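Local coordinates for ATP:cob(I)alamin adenosyltransferase, putative (Burkholderia thailandensis, PDB 2ZHY), which transfers the adenosyl group of ATP to cobalamin as a PduO-type adenosyltransferase, probably making adenosylcobalamin and triphosphate, at the interface of chains A and B. Sequence-based numbering; all coordinates share one arbitrary frame. Chains: chain A/B, ATP:cob(I)alamin adenosyltransferase, putative.

The interface of chains A and B. Residues chain A 93, 96, 153-154, 157; chain B 11-12.
B:Arg11, extended in its backbone, and B:Thr12, polyproline-like, run as a loop over A:Asn153, A:Arg154 and A:Asp157 of helix 147-169 and A:Asp93 and A:Leu96 of helix 86-101. B:Arg11, long enough to reach down between the two helices, hides 103 Å² of its surface there. Its chain bends at chi3 (60°), turning the guanidinium tip to tip with the short carboxylate of A:Asp157, which supplies the opposite charge. NH2 of B:Arg11 gives OD2 of A:Asp157 a salt-bridging hydrogen bond of 2.8 Å; the oxygen lies in the guanidinium plane, but the N-H comes from above the carboxylate plane, 42° out of it. A:Leu96 suits the flat face of this group: its CD1 sits over the centre, 3.8 Å from CZ of B:Arg11. A:Arg154 crosses B:Arg11 with the two guanidinium planes 65° apart, offering a face to the other's aliphatic stem, CZ of A:Arg154 lying 3.4 Å from CD of B:Arg11. A:Asp93 helps to orient that group, its OD1 accepting a bent 2.8 Å salt-bridging hydrogen bond from NE of A:Arg154 on the syn side; its charge may also ease the proximity of two arginines. B:Thr12 contributes through its carbonyl O, 3.1 Å from OD1 of A:Asn153, an unfavourable pair of acceptors that leaves the amide's orientation doubtful. As modelled, ND2 of A:Asn153 meets a water at 2.7 Å, which, with a second water, links that carbonyl, loosely on the carboxylate side, to A:Asp157. B:Arg11 binds ATP, whereas A:Asn153 and A:Asp157 bind magnesium, suggesting a composite active site between homotrimer subunits. Here the N-terminal segment of chain B crosses the helical bundle of chain A.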
loop_
_atom_site.group_PDB
_atom_site.type_symbol
_atom_site.label_atom_id
_atom_site.label_comp_id
_atom_site.label_asym_id
_atom_site.label_seq_id
_atom_site.Cartn_x
_atom_site.Cartn_y
_atom_site.Cartn_z
ATOM N N ASP A 93 13.394 -20.370 -7.342
ATOM C CA ASP A 93 13.742 -20.611 -8.744
ATOM C C ASP A 93 12.919 -21.791 -9.256
ATOM O O ASP A 93 12.430 -21.777 -10.384
ATOM C CB ASP A 93 15.234 -20.930 -8.906
ATOM C CG ASP A 93 16.124 -19.724 -8.674
ATOM O OD1 ASP A 93 15.618 -18.582 -8.714
ATOM O OD2 ASP A 93 17.339 -19.923 -8.463
ATOM N N LEU A 96 9.348 -20.713 -9.828
ATOM C CA LEU A 96 9.313 -19.849 -11.003
ATOM C C LEU A 96 9.324 -20.729 -12.253
ATOM O O LEU A 96 8.468 -20.601 -13.129
ATOM C CB LEU A 96 10.523 -18.915 -11.012
ATOM C CG LEU A 96 10.419 -17.671 -10.131
ATOM C CD1 LEU A 96 11.782 -17.007 -10.013
ATOM C CD2 LEU A 96 9.400 -16.711 -10.730
ATOM N N ASN A 153 13.827 -10.442 -4.763
ATOM C CA ASN A 153 13.943 -10.136 -6.188
ATOM C C ASN A 153 13.198 -11.258 -6.899
ATOM O O ASN A 153 12.407 -11.018 -7.811
ATOM C CB ASN A 153 15.410 -10.145 -6.616
ATOM C CG ASN A 153 15.602 -9.742 -8.066
ATOM O OD1 ASN A 153 16.592 -10.131 -8.702
ATOM N ND2 ASN A 153 14.679 -8.951 -8.593
ATOM N N ARG A 154 13.441 -12.488 -6.455
ATOM C CA ARG A 154 12.784 -13.657 -7.037
ATOM C C ARG A 154 11.307 -13.719 -6.673
ATOM O O ARG A 154 10.473 -14.073 -7.509
ATOM C CB ARG A 154 13.485 -14.944 -6.577
ATOM C CG ARG A 154 14.802 -15.187 -7.292
ATOM C CD ARG A 154 15.646 -16.292 -6.669
ATOM N NE ARG A 154 16.895 -16.452 -7.414
ATOM C CZ ARG A 154 17.851 -15.528 -7.476
ATOM N NH1 ARG A 154 17.714 -14.376 -6.824
ATOM N NH2 ARG A 154 18.927 -15.737 -8.225
ATOM N N ASP A 157 9.138 -11.560 -8.903
ATOM C CA ASP A 157 8.847 -12.208 -10.180
ATOM C C ASP A 157 7.880 -13.379 -10.025
ATOM O O ASP A 157 7.060 -13.633 -10.907
ATOM C CB ASP A 157 10.136 -12.696 -10.851
ATOM C CG ASP A 157 10.978 -11.554 -11.380
ATOM O OD1 ASP A 157 10.380 -10.563 -11.860
ATOM O OD2 ASP A 157 12.224 -11.648 -11.326
ATOM N N ARG B 11 20.390 -13.766 -11.238
ATOM C CA ARG B 11 19.196 -13.344 -11.951
ATOM C C ARG B 11 19.274 -11.832 -12.070
ATOM O O ARG B 11 19.855 -11.158 -11.216
ATOM C CB ARG B 11 17.926 -13.725 -11.191
ATOM C CG ARG B 11 17.492 -15.173 -11.358
ATOM C CD ARG B 11 16.246 -15.442 -10.522
ATOM N NE ARG B 11 15.127 -14.590 -10.920
ATOM C CZ ARG B 11 14.293 -14.871 -11.917
ATOM N NH1 ARG B 11 14.450 -15.989 -12.615
ATOM N NH2 ARG B 11 13.306 -14.035 -12.220
ATOM N N THR B 12 18.699 -11.303 -13.138
ATOM C CA THR B 12 18.698 -9.871 -13.361
ATOM C C THR B 12 18.100 -9.163 -12.143
ATOM O O THR B 12 16.979 -9.460 -11.739
ATOM C CB THR B 12 17.865 -9.530 -14.599
ATOM O OG1 THR B 12 18.375 -10.257 -15.725
ATOM C CG2 THR B 12 17.915 -8.040 -14.879
HETATM O O HOH W 1 13.982 -8.872 -11.194
HETATM O O HOH W 2 14.979 -11.191 -12.816
#